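Local coordinates for 65 kDa virulence protein (Salmonella typhimurium, PDB 2GWM) that probably transfers ADP-ribose from NAD+ to an arginine of host actin, blocking filament assembly, this chain being its C-terminal catalytic domain, at residues L83-D86 with D92-K95; E96-G101 with I190-N195; A108-S113 with T155-E160. All blocks are in the same frame, centred on the assembly; numbering follows the deposited sequence.

Interaction 1 (L83-D86 with D92-K95); sequences LKLD and DVLK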
loop_
_atom_site.group_PDB
_atom_site.type_symbol
_atom_site.label_atom_id
_atom_site.label_comp_id
_atom_site.label_asym_id
_atom_site.label_seq_id
_atom_site.Cartn_x
_atom_site.Cartn_y
_atom_site.Cartn_z
ATOM N N LEU A 83 7.368 -5.102 -4.999
ATOM C CA LEU A 83 8.214 -4.264 -4.111
ATOM C C LEU A 83 9.689 -4.359 -4.494
ATOM O O LEU A 83 10.182 -5.380 -4.964
ATOM C CB LEU A 83 8.120 -4.684 -2.617
ATOM C CG LEU A 83 6.888 -4.556 -1.751
ATOM C CD1 LEU A 83 7.233 -4.955 -0.333
ATOM C CD2 LEU A 83 6.367 -3.151 -1.770
ATOM N N LYS A 84 10.437 -3.301 -4.231
ATOM C CA LYS A 84 11.853 -3.338 -4.318
ATOM C C LYS A 84 12.325 -3.507 -2.915
ATOM O O LYS A 84 12.241 -2.549 -2.101
ATOM C CB LYS A 84 12.343 -2.031 -4.907
ATOM C CG LYS A 84 13.750 -2.048 -5.251
ATOM C CD LYS A 84 14.174 -0.735 -5.863
ATOM C CE LYS A 84 15.492 -0.902 -6.583
ATOM N NZ LYS A 84 16.502 -1.735 -5.814
ATOM N N LEU A 85 12.780 -4.709 -2.566
ATOM C CA LEU A 85 13.339 -4.976 -1.243
ATOM C C LEU A 85 14.825 -5.151 -1.189
ATOM O O LEU A 85 15.364 -5.232 -0.090
ATOM C CB LEU A 85 12.718 -6.217 -0.606
ATOM C CG LEU A 85 11.257 -6.208 -0.236
ATOM C CD1 LEU A 85 10.920 -7.573 0.423
ATOM C CD2 LEU A 85 10.927 -5.032 0.676
ATOM N N ASP A 86 15.524 -5.177 -2.323
ATOM C CA ASP A 86 16.937 -5.475 -2.324
ATOM C C ASP A 86 17.850 -4.258 -2.220
ATOM O O ASP A 86 19.056 -4.393 -2.432
ATOM C CB ASP A 86 17.301 -6.332 -3.544
ATOM C CG ASP A 86 16.741 -7.709 -3.445
ATOM O OD1 ASP A 86 16.857 -8.298 -2.388
ATOM O OD2 ASP A 86 16.207 -8.231 -4.424
ATOM N N ASP A 92 16.892 -4.484 6.613
ATOM C CA ASP A 92 16.147 -5.007 7.760
ATOM C C ASP A 92 14.712 -5.266 7.373
ATOM O O ASP A 92 14.117 -6.228 7.845
ATOM C CB ASP A 92 16.240 -4.082 8.999
ATOM C CG ASP A 92 17.660 -3.999 9.559
ATOM O OD1 ASP A 92 18.415 -5.010 9.498
ATOM O OD2 ASP A 92 18.030 -2.906 10.063
ATOM N N VAL A 93 14.165 -4.445 6.480
ATOM C CA VAL A 93 12.838 -4.720 5.935
ATOM C C VAL A 93 12.850 -6.068 5.180
ATOM O O VAL A 93 11.959 -6.906 5.349
ATOM C CB VAL A 93 12.364 -3.591 5.008
ATOM C CG1 VAL A 93 10.960 -3.860 4.509
ATOM C CG2 VAL A 93 12.442 -2.183 5.737
ATOM N N LEU A 94 13.837 -6.246 4.312
ATOM C CA LEU A 94 13.978 -7.524 3.615
ATOM C C LEU A 94 14.006 -8.711 4.585
ATOM O O LEU A 94 13.331 -9.737 4.352
ATOM C CB LEU A 94 15.230 -7.529 2.750
ATOM C CG LEU A 94 15.627 -8.841 2.064
ATOM C CD1 LEU A 94 14.560 -9.256 1.115
ATOM C CD2 LEU A 94 16.937 -8.670 1.332
ATOM N N LYS A 95 14.790 -8.591 5.656
ATOM C CA LYS A 95 14.915 -9.701 6.582
ATOM C C LYS A 95 13.568 -9.993 7.222
ATOM O O LYS A 95 13.173 -11.137 7.325
ATOM C CB LYS A 95 15.903 -9.372 7.671
ATOM C CG LYS A 95 16.021 -10.508 8.670
ATOM C CD LYS A 95 17.221 -10.374 9.588
ATOM C CE LYS A 95 17.331 -11.607 10.499
ATOM N NZ LYS A 95 17.541 -12.902 9.740
#
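Leu85 and Leu94 carry most of this contact, the first from the loop that follows strand 78-83, the second from helix 91-97. The Leu94 side chain stands over the Leu85 backbone and reaches the root of its side chain: CD1 of Leu94 lies 3.9 Å from CB of Leu85 and 4.1 Å from its CD1. The other branch, Leu94 CD2, comes within 4.0 Å of the carbonyl oxygen of Leu85, and Leu94 CB is nearer still to that oxygen at 3.7 Å, so an apolar side chain covers the backbone carbonyl. With CG trans to the backbone N (chi1 173°), Leu94 leans out of the helix and splays its two methyls over the loop. Leu85 sends its own CD2 to CG1 of Val93, 4.0 Å away, the two side chains meeting nearly at right angles. In the ADP-ribosyltransferase core, strand 78-83 carries Arg81, the predicted active-site arginine, whose side chain is about 9 Å from that of Leu85; the contact folds the short link that follows this strand against the helix that comes next. The loop is also held by Asp121, just before strand 122-127, whose carboxylate accepts hydrogen bonds from the backbone N of Leu85 through OD1 and of Asp86 through OD2. Asp86 contributes at the margin. Its CB starts away from the helix, but OD1 swings back to 3.7 Å from CD2 of Leu94, and the same oxygen forms a salt bridge with NH2 of Arg192.

Interaction 2 (E96-G101 with I190-N195); sequences EYTTIG and IKRIIN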
loop_
_atom_site.group_PDB
_atom_site.type_symbol
_atom_site.label_atom_id
_atom_site.label_comp_id
_atom_site.label_asym_id
_atom_site.label_seq_id
_atom_site.Cartn_x
_atom_site.Cartn_y
_atom_site.Cartn_z
ATOM N N GLU A 96 12.862 -8.946 7.622
ATOM C CA GLU A 96 11.510 -9.090 8.197
ATOM C C GLU A 96 10.529 -9.825 7.253
ATOM O O GLU A 96 9.803 -10.745 7.648
ATOM C CB GLU A 96 10.898 -7.706 8.487
ATOM C CG GLU A 96 11.277 -7.078 9.770
ATOM C CD GLU A 96 10.025 -6.758 10.596
ATOM O OE1 GLU A 96 9.800 -7.516 11.586
ATOM O OE2 GLU A 96 9.264 -5.801 10.220
ATOM N N TYR A 97 10.524 -9.424 5.992
ATOM C CA TYR A 97 9.548 -9.959 5.053
ATOM C C TYR A 97 9.902 -11.364 4.559
ATOM O O TYR A 97 9.067 -12.008 3.925
ATOM C CB TYR A 97 9.471 -9.012 3.833
ATOM C CG TYR A 97 8.552 -7.839 4.032
ATOM C CD1 TYR A 97 8.807 -6.912 5.027
ATOM C CD2 TYR A 97 7.413 -7.702 3.295
ATOM C CE1 TYR A 97 7.919 -5.823 5.262
ATOM C CE2 TYR A 97 6.539 -6.609 3.517
ATOM C CZ TYR A 97 6.811 -5.703 4.510
ATOM O OH TYR A 97 6.001 -4.610 4.822
ATOM N N THR A 98 11.127 -11.794 4.837
ATOM C CA THR A 98 11.605 -13.127 4.374
ATOM C C THR A 98 11.904 -14.053 5.519
ATOM O O THR A 98 12.567 -15.073 5.374
ATOM C CB THR A 98 12.830 -13.055 3.424
ATOM O OG1 THR A 98 13.911 -12.407 4.078
ATOM C CG2 THR A 98 12.495 -12.341 2.178
ATOM N N THR A 99 11.360 -13.708 6.667
ATOM C CA THR A 99 11.375 -14.598 7.839
ATOM C C THR A 99 10.056 -15.383 7.881
ATOM O O THR A 99 8.971 -14.835 8.193
ATOM C CB THR A 99 11.602 -13.816 9.116
ATOM O OG1 THR A 99 12.852 -13.103 9.026
ATOM C CG2 THR A 99 11.657 -14.748 10.304
ATOM N N ILE A 100 10.151 -16.679 7.595
ATOM C CA ILE A 100 8.976 -17.522 7.557
ATOM C C ILE A 100 8.251 -17.436 8.885
ATOM O O ILE A 100 8.860 -17.573 9.963
ATOM C CB ILE A 100 9.328 -19.012 7.289
ATOM C CG1 ILE A 100 10.014 -19.173 5.965
ATOM C CG2 ILE A 100 8.053 -19.841 7.345
ATOM C CD1 ILE A 100 9.075 -18.969 4.847
ATOM N N GLY A 101 6.950 -17.196 8.802
ATOM C CA GLY A 101 6.095 -17.111 9.952
ATOM C C GLY A 101 6.086 -15.782 10.677
ATOM O O GLY A 101 5.328 -15.617 11.637
ATOM N N ILE A 190 13.189 -10.623 -11.233
ATOM C CA ILE A 190 12.541 -11.075 -10.026
ATOM C C ILE A 190 13.440 -11.967 -9.227
ATOM O O ILE A 190 13.938 -12.985 -9.767
ATOM C CB ILE A 190 11.192 -11.770 -10.313
ATOM C CG1 ILE A 190 10.254 -10.814 -11.079
ATOM C CG2 ILE A 190 10.527 -12.284 -9.055
ATOM C CD1 ILE A 190 9.057 -11.508 -11.612
ATOM N N LYS A 191 13.596 -11.635 -7.947
ATOM C CA LYS A 191 14.415 -12.409 -7.059
ATOM C C LYS A 191 13.631 -13.376 -6.192
ATOM O O LYS A 191 14.094 -14.458 -5.837
ATOM C CB LYS A 191 15.212 -11.486 -6.153
ATOM C CG LYS A 191 16.227 -12.195 -5.293
ATOM C CD LYS A 191 17.484 -11.309 -5.227
ATOM C CE LYS A 191 18.693 -12.076 -4.788
ATOM N NZ LYS A 191 18.641 -12.327 -3.331
ATOM N N ARG A 192 12.390 -13.031 -5.883
ATOM C CA ARG A 192 11.605 -13.837 -4.988
ATOM C C ARG A 192 10.133 -13.518 -5.103
ATOM O O ARG A 192 9.723 -12.414 -5.504
ATOM C CB ARG A 192 12.079 -13.620 -3.558
ATOM C CG ARG A 192 11.682 -12.224 -3.084
ATOM C CD ARG A 192 12.247 -11.918 -1.713
ATOM N NE ARG A 192 13.709 -11.866 -1.615
ATOM C CZ ARG A 192 14.473 -10.855 -2.021
ATOM N NH1 ARG A 192 13.921 -9.827 -2.649
ATOM N NH2 ARG A 192 15.810 -10.887 -1.849
ATOM N N ILE A 193 9.346 -14.513 -4.768
ATOM C CA ILE A 193 7.943 -14.399 -4.445
ATOM C C ILE A 193 7.790 -14.617 -2.976
ATOM O O ILE A 193 8.342 -15.547 -2.417
ATOM C CB ILE A 193 7.058 -15.440 -5.259
ATOM C CG1 ILE A 193 7.249 -15.279 -6.759
ATOM C CG2 ILE A 193 5.571 -15.382 -4.814
ATOM C CD1 ILE A 193 6.812 -16.527 -7.508
ATOM N N ILE A 194 6.962 -13.767 -2.358
ATOM C CA ILE A 194 6.634 -13.929 -0.968
ATOM C C ILE A 194 5.144 -14.116 -0.926
ATOM O O ILE A 194 4.380 -13.259 -1.324
ATOM C CB ILE A 194 7.031 -12.762 -0.090
ATOM C CG1 ILE A 194 8.502 -12.453 -0.246
ATOM C CG2 ILE A 194 6.703 -13.101 1.369
ATOM C CD1 ILE A 194 8.978 -11.280 0.583
ATOM N N ASN A 195 4.734 -15.275 -0.399
ATOM C CA ASN A 195 3.332 -15.636 -0.168
ATOM C C ASN A 195 2.993 -15.191 1.248
ATOM O O ASN A 195 3.602 -15.647 2.217
ATOM C CB ASN A 195 3.123 -17.141 -0.351
ATOM C CG ASN A 195 3.464 -17.600 -1.726
ATOM O OD1 ASN A 195 4.381 -18.469 -1.926
ATOM N ND2 ASN A 195 2.715 -17.108 -2.681
#
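Arg192 meets Thr98 through the aliphatic part of its chain, with CD 3.9 Å from the Thr98 methyl CG2, the two side chains crossing nearly at right angles. A bend at chi3 (64°) turns the guanidinium out of line with the preceding methylenes; CG of Lys191 lies against one of its faces, 3.7 Å above the plane and offset toward the rim, while NH1 donates to OG1 of Thr122. The rotation of Thr98 is fixed in turn by a hydrogen bond from OG1 to the carbonyl of Leu94, one turn back, which leaves the methyl facing the strand where helix 91-97 ends. Two residues on, Ile194 pushes the same way and supplies the larger share of the strand's buried surface. Its CD1 sits 4.0 Å from both CG2 of Thr98 and CB of Tyr97, and 3.4 Å from the Tyr97 carbonyl oxygen; its CG2 is 3.6 Å from that oxygen. This carbonyl is buried by methyl groups and has no hydrogen-bond partner in the model, probably a cost of ending the helix against an apolar surface. Tyr97 meets Ile194 through CB and not through its ring. The whole is a helix C-terminus seated on the central strand of the five-stranded mixed sheet of the ADP-ribosyltransferase fold.

Interaction 3 (A108-S113 with T155-E160); sequences AFMSTS and TKLKIE
Strand 110-112 leads into the Ser-Thr-Ser motif, Ser111 to Ser113, of the Arg-Ser-Glu class of ADP-ribosyltransferases, and the residue just before the motif, Met110, reaches across to Thr155 and Leu157 of strand 155-164. The Met110 chain runs out extended through chi1 and chi2 and then bends at chi3 (78°), bringing its terminal methyl CE to 3.9 Å from CG2 of Thr155. That same methyl lies 4.3 Å from CD2 of Leu157, so one thioether end spans two side chains, two residues apart, on the same face of the strand. Thr155 presents its methyl because CG2 is trans to the backbone N, and OG1 makes a weak hydrogen bond to the Pro152 carbonyl. A water bridges the backbones beside this apolar patch: it accepts from N of Thr155 at 3.0 Å and probably gives a proton to O of Ala108 at 2.6 Å, although other acceptors compete for its protons. Next along, Ser111, a predicted active-site residue, points its hydroxyl to OE2 of Glu148 and offers its carbonyl to NH1 of Arg81, both also predicted active-site residues. Met110 is buried close to these residues, its side chain about 5 Å from that of Arg81. Two sheets packed together, with the Arg-Ser-Glu residues close by, are characteristic of the mono-ADP-ribosyltransferase fold.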
loop_
_atom_site.group_PDB
_atom_site.type_symbol
_atom_site.label_atom_id
_atom_site.label_comp_id
_atom_site.label_asym_id
_atom_site.label_seq_id
_atom_site.Cartn_x
_atom_site.Cartn_y
_atom_site.Cartn_z
ATOM N N ALA A 108 1.521 2.223 7.013
ATOM C CA ALA A 108 1.027 3.118 6.004
ATOM C C ALA A 108 -0.263 2.545 5.387
ATOM O O ALA A 108 -0.605 1.367 5.568
ATOM C CB ALA A 108 2.099 3.280 4.919
ATOM N N PHE A 109 -0.913 3.338 4.534
ATOM C CA PHE A 109 -1.911 2.778 3.636
ATOM C C PHE A 109 -1.162 1.777 2.741
ATOM O O PHE A 109 -0.021 2.030 2.366
ATOM C CB PHE A 109 -2.565 3.859 2.828
ATOM C CG PHE A 109 -3.543 4.718 3.595
ATOM C CD1 PHE A 109 -4.873 4.413 3.592
ATOM C CD2 PHE A 109 -3.126 5.791 4.327
ATOM C CE1 PHE A 109 -5.780 5.208 4.260
ATOM C CE2 PHE A 109 -4.024 6.578 5.028
ATOM C CZ PHE A 109 -5.315 6.244 5.034
ATOM N N MET A 110 -1.794 0.678 2.443
ATOM C CA MET A 110 -1.149 -0.412 1.659
ATOM C C MET A 110 -1.873 -0.573 0.327
ATOM O O MET A 110 -3.040 -0.893 0.293
ATOM C CB MET A 110 -1.119 -1.723 2.429
ATOM C CG MET A 110 -0.314 -2.817 1.672
ATOM S SD MET A 110 -0.378 -4.372 2.595
ATOM C CE MET A 110 -1.956 -5.015 2.245
ATOM N N SER A 111 -1.178 -0.277 -0.775
ATOM C CA SER A 111 -1.750 -0.383 -2.096
ATOM C C SER A 111 -1.408 -1.733 -2.742
ATOM O O SER A 111 -0.263 -2.167 -2.682
ATOM C CB SER A 111 -1.185 0.720 -2.972
ATOM O OG SER A 111 -1.680 0.633 -4.270
ATOM N N THR A 112 -2.407 -2.334 -3.346
ATOM C CA THR A 112 -2.284 -3.662 -3.977
ATOM C C THR A 112 -3.160 -3.670 -5.240
ATOM O O THR A 112 -3.942 -2.765 -5.449
ATOM C CB THR A 112 -2.779 -4.793 -3.051
ATOM O OG1 THR A 112 -4.207 -4.761 -2.915
ATOM C CG2 THR A 112 -2.110 -4.760 -1.717
ATOM N N SER A 113 -2.992 -4.697 -6.095
ATOM C CA SER A 113 -3.858 -4.875 -7.248
ATOM C C SER A 113 -4.549 -6.223 -7.209
ATOM O O SER A 113 -3.882 -7.213 -6.882
ATOM C CB SER A 113 -3.046 -4.753 -8.514
ATOM O OG SER A 113 -3.824 -5.259 -9.592
ATOM N N THR A 155 -2.268 -2.651 8.473
ATOM C CA THR A 155 -2.531 -4.034 8.021
ATOM C C THR A 155 -1.512 -4.982 8.615
ATOM O O THR A 155 -0.325 -4.723 8.576
ATOM C CB THR A 155 -2.479 -4.140 6.496
ATOM O OG1 THR A 155 -3.323 -3.166 5.854
ATOM C CG2 THR A 155 -2.923 -5.492 6.039
ATOM N N LYS A 156 -1.998 -6.087 9.167
ATOM C CA LYS A 156 -1.154 -7.139 9.688
ATOM C C LYS A 156 -1.106 -8.290 8.670
ATOM O O LYS A 156 -2.125 -8.766 8.212
ATOM C CB LYS A 156 -1.716 -7.679 10.972
ATOM C CG LYS A 156 -0.763 -8.454 11.807
ATOM C CD LYS A 156 -1.422 -8.881 13.092
ATOM C CE LYS A 156 -1.586 -7.777 14.118
ATOM N NZ LYS A 156 -2.329 -8.271 15.384
ATOM N N LEU A 157 0.099 -8.716 8.398
ATOM C CA LEU A 157 0.302 -9.838 7.508
ATOM C C LEU A 157 1.284 -10.844 8.012
ATOM O O LEU A 157 2.302 -10.530 8.610
ATOM C CB LEU A 157 0.833 -9.362 6.222
ATOM C CG LEU A 157 0.056 -8.213 5.555
ATOM C CD1 LEU A 157 0.839 -7.039 5.836
ATOM C CD2 LEU A 157 -0.105 -8.401 4.088
ATOM N N LYS A 158 0.963 -12.060 7.678
ATOM C CA LYS A 158 1.809 -13.212 8.004
ATOM C C LYS A 158 2.591 -13.659 6.770
ATOM O O LYS A 158 2.042 -13.740 5.685
ATOM C CB LYS A 158 0.948 -14.353 8.469
ATOM C CG LYS A 158 1.775 -15.503 8.792
ATOM C CD LYS A 158 0.986 -16.670 9.245
ATOM C CE LYS A 158 1.952 -17.755 9.793
ATOM N NZ LYS A 158 1.261 -18.939 10.368
ATOM N N ILE A 159 3.886 -13.893 6.974
ATOM C CA ILE A 159 4.781 -14.408 5.931
ATOM C C ILE A 159 4.638 -15.891 5.972
ATOM O O ILE A 159 5.070 -16.545 6.949
ATOM C CB ILE A 159 6.256 -14.051 6.257
ATOM C CG1 ILE A 159 6.458 -12.535 6.498
ATOM C CG2 ILE A 159 7.168 -14.593 5.185
ATOM C CD1 ILE A 159 5.945 -11.688 5.446
ATOM N N GLU A 160 4.042 -16.461 4.922
ATOM C CA GLU A 160 3.792 -17.901 4.900
ATOM C C GLU A 160 4.901 -18.698 4.192
ATOM O O GLU A 160 5.341 -19.729 4.689
ATOM C CB GLU A 160 2.417 -18.127 4.271
ATOM C CG GLU A 160 1.318 -17.536 5.116
ATOM C CD GLU A 160 -0.058 -18.026 4.747
ATOM O OE1 GLU A 160 -0.357 -18.132 3.513
ATOM O OE2 GLU A 160 -0.838 -18.246 5.691
HETATM O O HOH W 1 -1.659 -1.007 6.063
#

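Overall arrangement
Interactions 1 and 2 are neighbours at the partly buried edge of the domain and share helix 91-97, its residues 92-95 lying on the loop 83-86 and its end on strand 192-198. They touch directly, through the Asp86 to Arg192 salt bridge and the packing of Leu94 CD1 against CZ of Arg192. Interaction 3 lies in the core, its centre about 14 Å from that of interaction 1, and adjoins interaction 2 in the sheet: segments 96-101 and 190-195 both probably hydrogen-bond to strand 155-164, through Gly101 and Asn195. Its chemistry is a methionine methyl and a bridging water between two sheets, whereas the outer contacts combine aliphatic packing with charged groups nearby.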